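Side-chain contacts in D-glycerate 3-kinase (PDB 6CKG), which probably phosphorylates D-glycerate at its 3-hydroxyl with ATP as phosphate donor: residues L222-R225 against S226-H229; T261-L264 against Q265-N269; Q283-H286 against F287-Y291. One frame throughout, in Å; residues are numbered along the deposited sequence.

Contact 1 of 3, residues L222-R225 against S226-H229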
loop_
_atom_site.group_PDB
_atom_site.type_symbol
_atom_site.label_atom_id
_atom_site.label_comp_id
_atom_site.label_asym_id
_atom_site.label_seq_id
_atom_site.Cartn_x
_atom_site.Cartn_y
_atom_site.Cartn_z
ATOM N N LEU A 222 11.442 -12.303 15.458
ATOM C CA LEU A 222 10.308 -12.714 16.278
ATOM C C LEU A 222 9.551 -13.892 15.682
ATOM O O LEU A 222 8.689 -14.461 16.358
ATOM C CB LEU A 222 9.339 -11.539 16.478
ATOM C CG LEU A 222 9.844 -10.325 17.265
ATOM C CD1 LEU A 222 8.914 -9.146 17.048
ATOM C CD2 LEU A 222 9.971 -10.650 18.755
ATOM N N TYR A 223 9.860 -14.280 14.450
ATOM C CA TYR A 223 9.050 -15.229 13.702
ATOM C C TYR A 223 9.912 -16.380 13.205
ATOM O O TYR A 223 11.116 -16.224 12.983
ATOM C CB TYR A 223 8.352 -14.506 12.528
ATOM C CG TYR A 223 7.422 -13.427 13.032
ATOM C CD1 TYR A 223 6.161 -13.748 13.536
ATOM C CD2 TYR A 223 7.816 -12.090 13.046
ATOM C CE1 TYR A 223 5.314 -12.763 14.033
ATOM C CE2 TYR A 223 6.974 -11.101 13.531
ATOM C CZ TYR A 223 5.732 -11.441 14.015
ATOM O OH TYR A 223 4.916 -10.450 14.494
ATOM N N SER A 224 9.281 -17.533 13.015
ATOM C CA SER A 224 9.987 -18.671 12.451
ATOM C C SER A 224 10.287 -18.430 10.977
ATOM O O SER A 224 9.619 -17.645 10.297
ATOM C CB SER A 224 9.160 -19.950 12.587
ATOM O OG SER A 224 7.999 -19.847 11.774
ATOM N N ARG A 225 11.299 -19.143 10.485
ATOM C CA ARG A 225 11.620 -19.106 9.061
ATOM C C ARG A 225 10.430 -19.559 8.213
ATOM O O ARG A 225 10.158 -18.981 7.158
ATOM C CB ARG A 225 12.876 -19.966 8.801
ATOM C CG ARG A 225 14.183 -19.307 9.322
ATOM C CD ARG A 225 15.448 -20.218 9.268
ATOM N NE ARG A 225 15.461 -20.967 8.026
ATOM C CZ ARG A 225 15.171 -22.258 7.933
ATOM N NH1 ARG A 225 15.175 -22.842 6.743
ATOM N NH2 ARG A 225 14.907 -22.968 9.032
ATOM N N SER A 226 9.678 -20.567 8.668
ATOM C CA SER A 226 8.533 -21.014 7.872
ATOM C C SER A 226 7.426 -19.961 7.830
ATOM O O SER A 226 6.770 -19.784 6.797
ATOM C CB SER A 226 7.995 -22.344 8.406
ATOM O OG SER A 226 7.432 -22.180 9.690
ATOM N N THR A 227 7.198 -19.247 8.934
ATOM C CA THR A 227 6.214 -18.172 8.901
ATOM C C THR A 227 6.607 -17.112 7.872
ATOM O O THR A 227 5.773 -16.648 7.086
ATOM C CB THR A 227 6.055 -17.536 10.285
ATOM O OG1 THR A 227 5.272 -18.388 11.123
ATOM C CG2 THR A 227 5.338 -16.152 10.184
ATOM N N LEU A 228 7.883 -16.726 7.857
ATOM C CA LEU A 228 8.323 -15.683 6.932
ATOM C C LEU A 228 8.281 -16.164 5.483
ATOM O O LEU A 228 7.914 -15.402 4.586
ATOM C CB LEU A 228 9.728 -15.197 7.303
ATOM C CG LEU A 228 9.876 -14.583 8.697
ATOM C CD1 LEU A 228 11.334 -14.347 9.046
ATOM C CD2 LEU A 228 9.070 -13.292 8.811
ATOM N N HIS A 229 8.647 -17.425 5.238
ATOM C CA HIS A 229 8.586 -17.964 3.880
ATOM C C HIS A 229 7.159 -17.952 3.339
ATOM O O HIS A 229 6.949 -17.704 2.144
ATOM C CB HIS A 229 9.148 -19.388 3.855
ATOM C CG HIS A 229 10.650 -19.464 3.760
ATOM N ND1 HIS A 229 11.359 -18.933 2.705
ATOM C CD2 HIS A 229 11.566 -20.065 4.562
ATOM C CE1 HIS A 229 12.650 -19.176 2.872
ATOM N NE2 HIS A 229 12.802 -19.865 3.992
HETATM O O HOH W 1 6.175 -17.598 13.650
#
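Ser224 OG accepts the backbone N-H of Thr227 at 3.0 Å from Thr227 N. The N-H...O angle of 158° supports a hydrogen bond, and because Ser224 directly precedes the helix, the bond caps it. The hydroxyl reaches that amide because OG stands between the backbone N and the carbonyl carbon of its own residue (chi1 67°), which folds it over the start of the helix. Two further hydroxyls gather there: Ser226 OG and Thr227 OG1 each lie 3.2 Å from Ser224 OG. A water spans the same turn, accepting from Ser224 N and lying 2.8 Å from Thr227 OG1, in the plane of the Tyr223 ring at its edge. Thr227 OG1 thus meets Ser224 N through water, not by a direct capping-box bond.

Ser224 is the N-cap of helix 225-236, at the end of the loop that follows helix 191-204. The regular backbone pattern starts at once, with Leu228 N bonded to Ser224 O and His229 N to Arg225 O at 2.9 Å.

The apolar contact is a hydrophobic staple, joining the residue before the N-cap to the fourth after it: Tyr223 CB meets Leu228 CD2 at 4.0 Å. Thr227 CG2 lies 4.2 Å from Tyr223 CB, and Tyr223 and Leu228 both touch Pro293 of helix 281-298.

Arg225 and His229 share a polar partner: Glu195 of helix 191-204 forms a salt bridge with Arg225 NE through OE1 and a hydrogen bond with His229 NE2 through OE2. Beside the backbone bond, His229 CD2 of the imidazole stands 3.1 Å from the same Arg225 O, and Arg225 NH1 remains 4.7 Å from His229 NE2.

Contact 2 of 3, residues T261-L264 against Q265-N269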
loop_
_atom_site.group_PDB
_atom_site.type_symbol
_atom_site.label_atom_id
_atom_site.label_comp_id
_atom_site.label_asym_id
_atom_site.label_seq_id
_atom_site.Cartn_x
_atom_site.Cartn_y
_atom_site.Cartn_z
ATOM N N THR A 261 6.768 5.045 16.285
ATOM C CA THR A 261 6.465 6.335 16.893
ATOM C C THR A 261 5.236 6.972 16.247
ATOM O O THR A 261 4.333 7.452 16.941
ATOM C CB THR A 261 7.681 7.253 16.771
ATOM O OG1 THR A 261 8.812 6.625 17.387
ATOM C CG2 THR A 261 7.405 8.602 17.430
ATOM N N TRP A 262 5.186 6.976 14.913
ATOM C CA TRP A 262 4.048 7.548 14.199
ATOM C C TRP A 262 2.752 6.811 14.526
ATOM O O TRP A 262 1.713 7.434 14.769
ATOM C CB TRP A 262 4.309 7.511 12.695
ATOM C CG TRP A 262 5.335 8.484 12.220
ATOM C CD1 TRP A 262 5.719 9.643 12.829
ATOM C CD2 TRP A 262 6.116 8.380 11.021
ATOM N NE1 TRP A 262 6.692 10.269 12.080
ATOM C CE2 TRP A 262 6.949 9.514 10.964
ATOM C CE3 TRP A 262 6.184 7.440 9.988
ATOM C CZ2 TRP A 262 7.847 9.732 9.919
ATOM C CZ3 TRP A 262 7.078 7.655 8.951
ATOM C CH2 TRP A 262 7.902 8.793 8.929
ATOM N N ARG A 263 2.789 5.475 14.527
ATOM C CA ARG A 263 1.563 4.725 14.774
ATOM C C ARG A 263 1.064 4.926 16.198
ATOM O O ARG A 263 -0.148 4.897 16.439
ATOM C CB ARG A 263 1.779 3.241 14.481
ATOM C CG ARG A 263 0.489 2.420 14.470
ATOM C CD ARG A 263 -0.522 2.978 13.474
ATOM N NE ARG A 263 -1.783 2.241 13.483
ATOM C CZ ARG A 263 -2.760 2.444 14.360
ATOM N NH1 ARG A 263 -2.620 3.363 15.307
ATOM N NH2 ARG A 263 -3.879 1.730 14.296
ATOM N N LEU A 264 1.976 5.134 17.154
ATOM C CA LEU A 264 1.565 5.503 18.506
ATOM C C LEU A 264 0.917 6.884 18.527
ATOM O O LEU A 264 -0.134 7.076 19.148
ATOM C CB LEU A 264 2.761 5.459 19.459
ATOM C CG LEU A 264 2.948 4.147 20.216
ATOM C CD1 LEU A 264 4.148 4.230 21.147
ATOM C CD2 LEU A 264 1.689 3.810 20.997
ATOM N N GLN A 265 1.545 7.866 17.874
ATOM C CA GLN A 265 0.935 9.192 17.761
ATOM C C GLN A 265 -0.463 9.101 17.174
ATOM O O GLN A 265 -1.406 9.731 17.674
ATOM C CB GLN A 265 1.781 10.112 16.880
ATOM C CG GLN A 265 3.188 10.413 17.358
ATOM C CD GLN A 265 3.864 11.423 16.447
ATOM O OE1 GLN A 265 3.189 12.147 15.714
ATOM N NE2 GLN A 265 5.195 11.474 16.481
ATOM N N GLN A 266 -0.603 8.335 16.086
ATOM C CA GLN A 266 -1.898 8.188 15.432
ATOM C C GLN A 266 -2.944 7.644 16.400
ATOM O O GLN A 266 -4.064 8.162 16.472
ATOM C CB GLN A 266 -1.779 7.271 14.212
ATOM C CG GLN A 266 -3.141 6.920 13.592
ATOM C CD GLN A 266 -3.055 5.948 12.422
ATOM O OE1 GLN A 266 -2.043 5.885 11.716
ATOM N NE2 GLN A 266 -4.127 5.185 12.209
ATOM N N GLU A 267 -2.596 6.598 17.155
ATOM C CA GLU A 267 -3.579 6.016 18.062
ATOM C C GLU A 267 -3.925 6.986 19.187
ATOM O O GLU A 267 -5.091 7.088 19.590
ATOM C CB GLU A 267 -3.070 4.684 18.615
ATOM C CG GLU A 267 -4.154 3.804 19.273
ATOM C CD GLU A 267 -5.070 3.100 18.258
ATOM O OE1 GLU A 267 -4.875 3.275 17.036
ATOM O OE2 GLU A 267 -5.989 2.365 18.686
ATOM N N HIS A 268 -2.933 7.723 19.700
ATOM C CA HIS A 268 -3.232 8.718 20.723
ATOM C C HIS A 268 -4.078 9.860 20.162
ATOM O O HIS A 268 -5.022 10.317 20.819
ATOM C CB HIS A 268 -1.938 9.236 21.352
ATOM C CG HIS A 268 -1.448 8.388 22.495
ATOM N ND1 HIS A 268 -1.539 8.788 23.813
ATOM C CD2 HIS A 268 -0.887 7.154 22.517
ATOM C CE1 HIS A 268 -1.048 7.842 24.595
ATOM N NE2 HIS A 268 -0.645 6.840 23.834
ATOM N N ASN A 269 -3.763 10.327 18.948
ATOM C CA ASN A 269 -4.583 11.365 18.317
ATOM C C ASN A 269 -6.020 10.893 18.115
ATOM O O ASN A 269 -6.971 11.633 18.397
ATOM C CB ASN A 269 -3.985 11.787 16.973
ATOM C CG ASN A 269 -2.718 12.615 17.119
ATOM O OD1 ASN A 269 -2.414 13.130 18.196
ATOM N ND2 ASN A 269 -1.977 12.753 16.028
#
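Within helix 258-273, Arg263 and Glu267 form an i to i+4 salt bridge, and Gln266 flanks the same guanidinium. Arg263 NH1 donates to Glu267 OE1 at 2.8 Å with an N-H...O angle of 162°; Arg263 NH2 reaches that same oxygen by a longer, more bent bond of 3.3 Å. The grip is therefore end-on but converges on one carboxylate atom. OE1 lies in the guanidinium plane, whereas both nitrogens approach from one face of the carboxylate, NH1 on its anti side and NH2 on its syn side. Arg263 CG is anti to the backbone N (chi1 -170°), and a bend at chi2 then carries the chain along the helix to Glu267. The other carboxylate oxygen, Glu267 OE2, accepts from Met279 N.

Gln266 NE2 stands over the centre of the guanidinium, 3.7 Å from Arg263 CZ, with amide and guanidinium planes 2° apart. This is a stack of flat groups, and Gln266 OE1 sits beside Arg263 CD.

Gln265 turns to another flank. Its NE2 is 3.7 Å from Thr261 CG2 and 4.1 Å from Trp262 CD1, at the indole edge with ring and amide planes nearly perpendicular, while its OE1 is held by Arg322. Beneath these side chains, Gln266 N bonds to Trp262 O at 2.8 Å. Such an i to i+4 Arg-Glu pair is typical of alpha-helices; here its arginine, stacked with Gln266, also packs on Phe287 and Ile288 of helix 281-298.

Contact 3 of 3, residues Q283-H286 against F287-Y291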
loop_
_atom_site.group_PDB
_atom_site.type_symbol
_atom_site.label_atom_id
_atom_site.label_comp_id
_atom_site.label_asym_id
_atom_site.label_seq_id
_atom_site.Cartn_x
_atom_site.Cartn_y
_atom_site.Cartn_z
ATOM N N GLN A 283 -0.397 -2.655 22.918
ATOM C CA GLN A 283 -1.073 -3.276 21.780
ATOM C C GLN A 283 -0.635 -2.660 20.450
ATOM O O GLN A 283 -0.528 -3.367 19.440
ATOM C CB GLN A 283 -2.586 -3.185 21.960
ATOM C CG GLN A 283 -3.070 -4.123 23.042
ATOM C CD GLN A 283 -4.523 -3.930 23.381
ATOM O OE1 GLN A 283 -5.062 -2.829 23.264
ATOM N NE2 GLN A 283 -5.170 -5.002 23.809
ATOM N N VAL A 284 -0.370 -1.354 20.425
ATOM C CA VAL A 284 0.171 -0.752 19.207
ATOM C C VAL A 284 1.520 -1.382 18.861
ATOM O O VAL A 284 1.809 -1.669 17.692
ATOM C CB VAL A 284 0.277 0.778 19.363
ATOM C CG1 VAL A 284 1.026 1.382 18.182
ATOM C CG2 VAL A 284 -1.117 1.407 19.494
ATOM N N ARG A 285 2.354 -1.628 19.875
ATOM C CA ARG A 285 3.650 -2.263 19.643
ATOM C C ARG A 285 3.490 -3.636 18.987
ATOM O O ARG A 285 4.117 -3.919 17.958
ATOM C CB ARG A 285 4.408 -2.381 20.965
ATOM C CG ARG A 285 5.874 -2.759 20.818
ATOM C CD ARG A 285 6.553 -2.893 22.178
ATOM N NE ARG A 285 6.048 -4.037 22.935
ATOM C CZ ARG A 285 6.537 -5.269 22.834
ATOM N NH1 ARG A 285 7.547 -5.515 22.004
ATOM N NH2 ARG A 285 6.020 -6.255 23.559
ATOM N N HIS A 286 2.656 -4.506 19.577
ATOM C CA HIS A 286 2.386 -5.814 18.980
ATOM C C HIS A 286 1.781 -5.678 17.582
ATOM O O HIS A 286 2.075 -6.477 16.682
ATOM C CB HIS A 286 1.450 -6.626 19.881
ATOM C CG HIS A 286 2.022 -6.949 21.229
ATOM N ND1 HIS A 286 3.180 -7.680 21.395
ATOM C CD2 HIS A 286 1.579 -6.660 22.477
ATOM C CE1 HIS A 286 3.432 -7.816 22.685
ATOM N NE2 HIS A 286 2.476 -7.207 23.363
ATOM N N PHE A 287 0.915 -4.684 17.390
ATOM C CA PHE A 287 0.327 -4.449 16.076
ATOM C C PHE A 287 1.405 -4.173 15.031
ATOM O O PHE A 287 1.413 -4.776 13.952
ATOM C CB PHE A 287 -0.661 -3.287 16.175
ATOM C CG PHE A 287 -1.273 -2.871 14.870
ATOM C CD1 PHE A 287 -2.417 -3.494 14.395
ATOM C CD2 PHE A 287 -0.735 -1.821 14.140
ATOM C CE1 PHE A 287 -3.005 -3.090 13.195
ATOM C CE2 PHE A 287 -1.322 -1.405 12.938
ATOM C CZ PHE A 287 -2.458 -2.044 12.471
ATOM N N ILE A 288 2.337 -3.273 15.343
ATOM C CA ILE A 288 3.326 -2.867 14.356
ATOM C C ILE A 288 4.370 -3.965 14.171
ATOM O O ILE A 288 4.952 -4.100 13.088
ATOM C CB ILE A 288 3.952 -1.519 14.764
ATOM C CG1 ILE A 288 2.994 -0.360 14.445
ATOM C CG2 ILE A 288 5.285 -1.268 14.053
ATOM C CD1 ILE A 288 2.675 -0.181 12.944
ATOM N N ASN A 289 4.593 -4.791 15.198
ATOM C CA ASN A 289 5.520 -5.906 15.060
ATOM C C ASN A 289 5.037 -6.935 14.045
ATOM O O ASN A 289 5.853 -7.717 13.548
ATOM C CB ASN A 289 5.754 -6.579 16.417
ATOM C CG ASN A 289 6.660 -5.772 17.318
ATOM O OD1 ASN A 289 7.406 -4.916 16.857
ATOM N ND2 ASN A 289 6.607 -6.051 18.610
ATOM N N ARG A 290 3.738 -6.967 13.735
ATOM C CA ARG A 290 3.250 -7.838 12.668
ATOM C C ARG A 290 3.559 -7.282 11.276
ATOM O O ARG A 290 3.710 -8.063 10.331
ATOM C CB ARG A 290 1.739 -8.080 12.812
ATOM C CG ARG A 290 1.343 -9.095 13.925
ATOM C CD ARG A 290 -0.189 -9.382 14.015
ATOM N NE ARG A 290 -0.708 -10.196 12.903
ATOM C CZ ARG A 290 -1.476 -9.724 11.916
ATOM N NH1 ARG A 290 -1.892 -10.524 10.940
ATOM N NH2 ARG A 290 -1.836 -8.451 11.905
ATOM N N TYR A 291 3.646 -5.954 11.121
ATOM C CA TYR A 291 3.950 -5.347 9.828
ATOM C C TYR A 291 5.443 -5.183 9.573
ATOM O O TYR A 291 5.878 -5.296 8.422
ATOM C CB TYR A 291 3.283 -3.971 9.711
ATOM C CG TYR A 291 1.779 -4.044 9.626
ATOM C CD1 TYR A 291 0.999 -4.197 10.778
ATOM C CD2 TYR A 291 1.134 -3.981 8.394
ATOM C CE1 TYR A 291 -0.381 -4.275 10.697
ATOM C CE2 TYR A 291 -0.242 -4.059 8.307
ATOM C CZ TYR A 291 -0.992 -4.200 9.458
ATOM O OH TYR A 291 -2.356 -4.279 9.361
HETATM O O HOH W 2 4.914 -8.423 19.240
#
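Asn289 folds back over the Arg285 carbonyl: Asn289 N donates to Arg285 O at 2.9 Å with an N-H...O angle of 150°. With Asn289 CG anti to its own carbonyl carbon (chi1 -75°), the amide turns back over the preceding turn, and CG rests 3.2 Å from Arg285 O. Asn289 ND2 is no second donor to that oxygen, because the angle is poor. It donates instead to a water at 3.0 Å, which lies 2.9 Å from His286 ND1, in the imidazole plane at its edge, bridging residues i and i+3. Asn289 OD1 has a weak hydrogen bond from Trp260 NE1, and Asn289 O another from Tyr223 OH.

These residues lie in helix 281-298, whose i+4 to i backbone bonds satisfy the carbonyls of Gln283 and Val284 through Phe287 N and Ile288 N. Arg290 N is bonded to His286 O only weakly, at 3.4 Å, and also donates to Phe287 O at 3.2 Å.

Arg285 NH1 and Asn289 ND2, 3.6 Å apart, are both donors and cannot hydrogen-bond to each other; the guanidinium and amide planes are 76° apart. The Arg290 guanidinium leads away from Gln283-His286: NH2 donates to Arg110 O, and NH1 makes weak bonds to Leu106 O and Gly109 O.

Overall arrangement
Contacts 2 and 3 lie on successive helices, 258-273 and 281-298, that pack directly; the contact centres are about 12 Å apart. Arg263 NE meets Phe287 CE2 at 3.7 Å, which places Phe287 at the NE side of the guanidinium, and Leu264 CD2 meets Val284 CB at 3.7 Å. Contact 1, a loop leading into a helix start, joins contact 3 with centres about 16 Å apart, Tyr223 OH lying 3.0 Å from Asn289 O. Contacts 1 and 2 do not touch, their nearest atoms about 14 Å apart, so 283-291 bridges them. Trp262 of contact 2 touches Pro55 and Tyr291 of contact 3 touches Gln56, both in what is, by sequence, probably the P-loop after strand 48-53.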